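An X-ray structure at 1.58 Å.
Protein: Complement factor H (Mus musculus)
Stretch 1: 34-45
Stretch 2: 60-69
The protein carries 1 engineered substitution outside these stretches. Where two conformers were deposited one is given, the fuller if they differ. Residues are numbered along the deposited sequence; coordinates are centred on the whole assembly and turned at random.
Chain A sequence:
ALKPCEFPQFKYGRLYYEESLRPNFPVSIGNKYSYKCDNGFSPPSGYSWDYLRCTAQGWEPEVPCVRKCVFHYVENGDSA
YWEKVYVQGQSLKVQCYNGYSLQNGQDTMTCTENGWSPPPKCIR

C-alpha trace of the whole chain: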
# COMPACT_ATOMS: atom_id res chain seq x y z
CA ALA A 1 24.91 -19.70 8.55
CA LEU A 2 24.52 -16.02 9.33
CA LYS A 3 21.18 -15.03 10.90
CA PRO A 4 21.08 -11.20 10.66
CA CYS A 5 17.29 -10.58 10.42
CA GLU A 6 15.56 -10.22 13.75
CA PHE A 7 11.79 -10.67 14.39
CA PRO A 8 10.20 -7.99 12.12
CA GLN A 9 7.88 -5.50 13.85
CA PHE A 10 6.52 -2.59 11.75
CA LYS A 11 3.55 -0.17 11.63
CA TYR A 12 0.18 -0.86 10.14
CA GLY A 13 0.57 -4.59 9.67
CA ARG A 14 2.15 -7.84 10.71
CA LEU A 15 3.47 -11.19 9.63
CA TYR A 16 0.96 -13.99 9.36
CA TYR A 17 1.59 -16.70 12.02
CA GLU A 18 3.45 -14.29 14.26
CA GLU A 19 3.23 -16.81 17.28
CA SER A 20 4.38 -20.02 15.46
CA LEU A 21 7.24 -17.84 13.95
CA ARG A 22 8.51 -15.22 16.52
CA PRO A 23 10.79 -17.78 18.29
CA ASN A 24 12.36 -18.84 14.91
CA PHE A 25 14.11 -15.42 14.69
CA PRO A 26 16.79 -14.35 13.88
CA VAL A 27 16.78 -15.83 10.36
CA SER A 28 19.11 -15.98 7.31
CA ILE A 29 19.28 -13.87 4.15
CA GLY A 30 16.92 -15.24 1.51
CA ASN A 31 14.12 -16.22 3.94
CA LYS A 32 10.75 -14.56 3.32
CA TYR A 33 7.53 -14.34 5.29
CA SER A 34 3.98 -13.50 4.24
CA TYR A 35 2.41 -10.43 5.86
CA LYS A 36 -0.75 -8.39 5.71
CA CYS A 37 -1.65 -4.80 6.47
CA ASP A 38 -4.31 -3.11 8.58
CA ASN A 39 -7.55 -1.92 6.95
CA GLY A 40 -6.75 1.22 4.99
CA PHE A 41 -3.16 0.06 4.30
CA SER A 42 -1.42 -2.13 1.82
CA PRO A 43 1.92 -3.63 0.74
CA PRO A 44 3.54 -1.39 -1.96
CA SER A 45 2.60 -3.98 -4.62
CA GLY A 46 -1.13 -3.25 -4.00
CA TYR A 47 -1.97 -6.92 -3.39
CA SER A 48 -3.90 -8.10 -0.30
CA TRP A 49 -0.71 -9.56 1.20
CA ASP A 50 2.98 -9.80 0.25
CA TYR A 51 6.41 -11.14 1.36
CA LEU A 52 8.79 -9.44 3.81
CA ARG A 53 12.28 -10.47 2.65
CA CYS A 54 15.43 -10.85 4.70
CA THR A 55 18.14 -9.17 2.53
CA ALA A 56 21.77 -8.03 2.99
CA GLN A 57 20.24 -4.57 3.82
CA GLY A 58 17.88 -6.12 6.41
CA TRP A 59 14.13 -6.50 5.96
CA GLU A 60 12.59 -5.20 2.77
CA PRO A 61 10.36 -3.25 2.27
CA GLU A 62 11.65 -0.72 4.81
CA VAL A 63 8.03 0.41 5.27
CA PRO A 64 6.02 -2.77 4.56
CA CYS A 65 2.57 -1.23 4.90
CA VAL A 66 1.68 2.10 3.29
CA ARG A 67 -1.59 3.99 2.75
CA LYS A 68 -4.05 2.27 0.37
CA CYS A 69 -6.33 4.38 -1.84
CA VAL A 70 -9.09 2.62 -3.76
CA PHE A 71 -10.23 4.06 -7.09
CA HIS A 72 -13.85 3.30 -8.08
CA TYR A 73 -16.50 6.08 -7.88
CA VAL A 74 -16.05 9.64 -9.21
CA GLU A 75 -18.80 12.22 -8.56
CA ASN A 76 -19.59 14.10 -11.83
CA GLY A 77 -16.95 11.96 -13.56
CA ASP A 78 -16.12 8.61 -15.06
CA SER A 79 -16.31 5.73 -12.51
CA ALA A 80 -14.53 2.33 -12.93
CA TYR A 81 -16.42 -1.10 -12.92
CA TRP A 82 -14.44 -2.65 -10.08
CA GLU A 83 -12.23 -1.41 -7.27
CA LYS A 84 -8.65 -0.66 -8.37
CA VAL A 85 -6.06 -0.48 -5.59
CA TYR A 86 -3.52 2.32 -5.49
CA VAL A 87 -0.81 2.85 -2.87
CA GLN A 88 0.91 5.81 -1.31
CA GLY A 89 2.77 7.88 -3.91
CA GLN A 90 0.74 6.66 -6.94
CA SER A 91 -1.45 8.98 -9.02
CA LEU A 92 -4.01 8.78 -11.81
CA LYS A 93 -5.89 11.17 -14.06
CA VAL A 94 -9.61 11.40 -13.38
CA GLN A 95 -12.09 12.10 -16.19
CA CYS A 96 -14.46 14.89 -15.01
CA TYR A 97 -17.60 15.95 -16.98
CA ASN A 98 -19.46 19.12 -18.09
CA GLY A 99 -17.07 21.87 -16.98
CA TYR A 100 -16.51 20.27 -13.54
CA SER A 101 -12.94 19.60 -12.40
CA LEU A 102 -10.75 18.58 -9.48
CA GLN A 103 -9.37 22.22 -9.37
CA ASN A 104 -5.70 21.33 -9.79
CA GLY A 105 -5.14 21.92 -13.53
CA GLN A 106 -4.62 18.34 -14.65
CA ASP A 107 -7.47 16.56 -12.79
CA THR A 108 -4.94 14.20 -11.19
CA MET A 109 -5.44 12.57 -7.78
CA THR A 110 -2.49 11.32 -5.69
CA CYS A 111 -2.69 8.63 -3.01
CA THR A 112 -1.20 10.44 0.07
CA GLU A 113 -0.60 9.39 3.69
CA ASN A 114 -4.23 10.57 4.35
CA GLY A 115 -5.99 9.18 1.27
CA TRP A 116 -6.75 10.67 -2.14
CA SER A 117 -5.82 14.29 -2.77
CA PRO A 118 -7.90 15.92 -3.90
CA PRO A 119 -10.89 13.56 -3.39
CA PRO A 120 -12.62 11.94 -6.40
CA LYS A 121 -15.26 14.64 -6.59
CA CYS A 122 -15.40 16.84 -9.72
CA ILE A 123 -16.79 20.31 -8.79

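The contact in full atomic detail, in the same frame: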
# COMPACT_ATOMS: atom_id res chain seq x y z
N SER A 34 5.15 -14.21 4.69
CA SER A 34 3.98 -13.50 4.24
C SER A 34 3.50 -12.55 5.33
O SER A 34 3.63 -12.85 6.52
CB SER A 34 2.88 -14.51 3.89
OG SER A 34 2.56 -15.33 5.00
N TYR A 35 2.94 -11.40 4.93
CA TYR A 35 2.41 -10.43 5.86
C TYR A 35 1.20 -9.75 5.27
O TYR A 35 0.98 -9.79 4.05
CB TYR A 35 3.47 -9.38 6.29
CG TYR A 35 3.81 -8.35 5.24
CD1 TYR A 35 4.79 -8.58 4.31
CD2 TYR A 35 3.16 -7.11 5.22
CE1 TYR A 35 5.14 -7.62 3.36
CE2 TYR A 35 3.47 -6.16 4.25
CZ TYR A 35 4.49 -6.40 3.34
OH TYR A 35 4.86 -5.47 2.40
N LYS A 36 0.44 -9.12 6.12
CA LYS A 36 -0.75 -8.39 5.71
C LYS A 36 -0.73 -7.03 6.40
O LYS A 36 0.06 -6.81 7.33
CB LYS A 36 -2.02 -9.18 6.07
CG LYS A 36 -2.17 -9.42 7.55
CD LYS A 36 -3.45 -10.17 7.93
CE LYS A 36 -3.52 -10.42 9.42
NZ LYS A 36 -4.87 -10.90 9.84
N CYS A 37 -1.56 -6.14 5.93
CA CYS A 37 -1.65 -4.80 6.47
C CYS A 37 -3.02 -4.55 7.07
O CYS A 37 -4.01 -5.12 6.65
CB CYS A 37 -1.32 -3.76 5.41
SG CYS A 37 0.31 -3.97 4.66
N ASP A 38 -3.07 -3.56 7.97
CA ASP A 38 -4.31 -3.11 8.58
C ASP A 38 -5.28 -2.56 7.52
O ASP A 38 -4.85 -2.04 6.50
CB ASP A 38 -4.03 -1.96 9.56
CG ASP A 38 -3.10 -2.26 10.72
OD1 ASP A 38 -2.65 -3.41 10.84
OD2 ASP A 38 -2.79 -1.33 11.47
N ASN A 39 -6.57 -2.55 7.82
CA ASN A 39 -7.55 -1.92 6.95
C ASN A 39 -7.14 -0.49 6.67
O ASN A 39 -6.79 0.25 7.60
CB ASN A 39 -8.93 -1.90 7.63
CG ASN A 39 -9.48 -3.29 7.87
OD1 ASN A 39 -9.13 -4.25 7.17
ND2 ASN A 39 -10.30 -3.45 8.92
N GLY A 40 -7.18 -0.11 5.41
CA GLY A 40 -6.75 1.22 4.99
C GLY A 40 -5.32 1.28 4.51
O GLY A 40 -4.84 2.35 4.11
N PHE A 41 -4.58 0.16 4.64
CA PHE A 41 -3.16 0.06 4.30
C PHE A 41 -2.90 -1.12 3.41
O PHE A 41 -3.75 -2.02 3.24
CB PHE A 41 -2.30 -0.07 5.56
CG PHE A 41 -2.38 1.16 6.42
CD1 PHE A 41 -3.38 1.31 7.37
CD2 PHE A 41 -1.47 2.19 6.25
CE1 PHE A 41 -3.49 2.48 8.10
CE2 PHE A 41 -1.55 3.34 7.05
CZ PHE A 41 -2.56 3.47 7.96
N SER A 42 -1.72 -1.10 2.79
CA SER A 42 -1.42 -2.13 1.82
C SER A 42 0.08 -2.33 1.66
O SER A 42 0.84 -1.37 1.81
CB SER A 42 -1.97 -1.65 0.46
OG SER A 42 -1.60 -2.44 -0.65
N PRO A 43 0.53 -3.52 1.19
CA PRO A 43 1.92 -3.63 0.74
C PRO A 43 2.10 -2.72 -0.51
O PRO A 43 1.12 -2.45 -1.24
CB PRO A 43 2.03 -5.11 0.31
CG PRO A 43 0.92 -5.80 1.04
CD PRO A 43 -0.18 -4.80 1.02
N PRO A 44 3.33 -2.26 -0.78
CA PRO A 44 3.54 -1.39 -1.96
C PRO A 44 3.12 -1.99 -3.29
O PRO A 44 2.88 -1.25 -4.24
CB PRO A 44 5.03 -1.04 -1.90
CG PRO A 44 5.55 -1.53 -0.61
CD PRO A 44 4.56 -2.47 0.00
N SER A 45 3.03 -3.31 -3.39
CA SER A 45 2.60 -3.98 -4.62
C SER A 45 1.09 -3.80 -4.89
O SER A 45 0.64 -4.13 -5.97
CB SER A 45 2.86 -5.47 -4.51
OG SER A 45 2.07 -6.01 -3.47
N GLU A 60 13.12 -6.01 3.84
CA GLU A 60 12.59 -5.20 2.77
C GLU A 60 11.15 -5.66 2.48
O GLU A 60 10.90 -6.87 2.43
CB GLU A 60 13.44 -5.28 1.49
CG GLU A 60 14.85 -4.72 1.69
CD GLU A 60 15.62 -4.44 0.41
OE1 GLU A 60 15.35 -5.12 -0.61
OE2 GLU A 60 16.47 -3.53 0.44
N PRO A 61 10.20 -4.73 2.26
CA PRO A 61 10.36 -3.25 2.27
C PRO A 61 10.69 -2.63 3.61
O PRO A 61 10.41 -3.20 4.65
CB PRO A 61 9.02 -2.75 1.70
CG PRO A 61 8.33 -3.96 1.11
CD PRO A 61 8.84 -5.13 1.89
N GLU A 62 11.32 -1.45 3.58
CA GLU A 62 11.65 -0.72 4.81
C GLU A 62 10.38 -0.35 5.53
O GLU A 62 10.37 -0.30 6.77
CB GLU A 62 12.39 0.59 4.51
CG GLU A 62 13.75 0.42 3.88
CD GLU A 62 14.45 1.77 3.73
OE1 GLU A 62 13.77 2.79 3.47
OE2 GLU A 62 15.69 1.78 3.86
N VAL A 63 9.34 0.03 4.76
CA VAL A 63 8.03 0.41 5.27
C VAL A 63 7.05 -0.59 4.59
O VAL A 63 6.57 -0.38 3.49
CB VAL A 63 7.70 1.90 5.00
CG1 VAL A 63 6.34 2.28 5.57
CG2 VAL A 63 8.80 2.81 5.57
N PRO A 64 6.76 -1.71 5.25
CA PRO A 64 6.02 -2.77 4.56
C PRO A 64 4.58 -2.45 4.22
O PRO A 64 4.02 -3.05 3.30
CB PRO A 64 6.12 -3.93 5.55
CG PRO A 64 7.39 -3.68 6.29
CD PRO A 64 7.35 -2.21 6.51
N CYS A 65 3.96 -1.61 5.06
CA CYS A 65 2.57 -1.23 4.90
C CYS A 65 2.49 0.27 4.75
O CYS A 65 2.99 1.03 5.60
CB CYS A 65 1.76 -1.71 6.09
SG CYS A 65 1.63 -3.51 6.19
N VAL A 66 1.86 0.69 3.65
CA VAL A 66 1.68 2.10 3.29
C VAL A 66 0.19 2.38 3.07
O VAL A 66 -0.63 1.45 2.96
CB VAL A 66 2.51 2.47 2.02
CG1 VAL A 66 4.00 2.28 2.27
CG2 VAL A 66 2.08 1.66 0.81
N ARG A 67 -0.19 3.66 3.01
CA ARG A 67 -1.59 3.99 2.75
C ARG A 67 -2.11 3.37 1.44
O ARG A 67 -1.41 3.36 0.42
CB ARG A 67 -1.81 5.52 2.72
CG ARG A 67 -3.25 5.97 2.52
CD ARG A 67 -4.21 5.53 3.57
NE ARG A 67 -3.99 6.16 4.87
CZ ARG A 67 -4.58 5.77 6.01
NH1 ARG A 67 -5.39 4.72 6.03
NH2 ARG A 67 -4.33 6.43 7.14
N LYS A 68 -3.34 2.83 1.50
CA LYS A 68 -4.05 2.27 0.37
C LYS A 68 -5.16 3.25 -0.00
O LYS A 68 -5.88 3.74 0.87
CB LYS A 68 -4.69 0.93 0.78
CG LYS A 68 -5.46 0.23 -0.29
CD LYS A 68 -6.02 -1.12 0.18
CE LYS A 68 -7.27 -0.96 0.98
NZ LYS A 68 -7.88 -2.27 1.32
N CYS A 69 -5.26 3.55 -1.31
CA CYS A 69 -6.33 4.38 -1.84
C CYS A 69 -7.02 3.58 -2.92
O CYS A 69 -6.37 3.22 -3.90
CB CYS A 69 -5.80 5.68 -2.41
SG CYS A 69 -4.79 6.65 -1.27
O HOH W 1 -6.32 -2.64 3.58
O HOH W 2 -8.84 -1.64 3.81

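The two stretches are joined by a short antiparallel ladder, in which strand 41-42 lies beside the start of strand 66-69. Ser42 and Val66 form the hydrogen-bonded pair: Ser42 N donates to Val66 O at 2.8 Å, and Val66 N returns the bond to Ser42 O at 2.9 Å, the latter almost linear. Phe41 and Arg67 are the neighbouring non-hydrogen-bonded pair, their CA atoms 4.5 Å apart, and beyond them Lys68 N donates to Gly40 O at 3.0 Å. CA-H groups make further contacts with carbonyls that already accept hydrogen bonds: Phe41 CA lies 3.2 Å from Val66 O, and Pro43 CA 3.4 Å from Pro64 O.

A type II turn from Asp38 to Phe41 leads into this ladder, closed by Phe41 N donating to Asp38 O at 2.9 Å. Gly40 has a positive phi of 95°, and at its backbone angles a CB would be jammed against the preceding carbonyl oxygen; it would also stand 2.9 Å from Arg67 NH1.

Cys37 SG and Cys65 SG are bonded at 2.1 Å with a chi3 of -85°, close to the preferred right angle of a relaxed disulfide. Cys65 SG also sits at the edge of the Tyr35 ring, 3.8 Å from Tyr35 CE2. The same tyrosine combines polar and apolar roles: Tyr35 OH donates to Pro64 O at 2.7 Å, satisfying a buried hydroxyl, while Tyr35 CZ packs 3.7 Å from Pro64 CB. Farther out, the rings of Pro44 and Pro61 meet, with Pro44 CG 4.1 Å from Pro61 CG; these compact, rigid rings offer apolar surface.

Arg67 and Phe41 make an off-centre cation-pi contact, Arg67 CZ lying 4.2 Å from the centroid of the Phe41 ring. Although the CB of Arg67 points away from the other stretch, its chain folds back through p rotamers at chi2 and chi3, so that Arg67 NH1 lies over a face of the ring and donates to Gly40 O at 3.1 Å. The planar guanidinium can thus serve the aromatic ring and a carbonyl together.

Lys68 points toward the first stretch, and Lys68 CB packs 3.8 Å from Ser42 CB. Its long chain carries the ammonium to two waters, Lys68 NZ donating to water 1 at 2.8 Å and to water 2 at 2.7 Å. Water 1 donates in turn to Phe41 O at 2.7 Å, while water 2 accepts from Gly40 N at 2.8 Å, so the two waters link the lysine's ammonium group to the backbone of the first stretch.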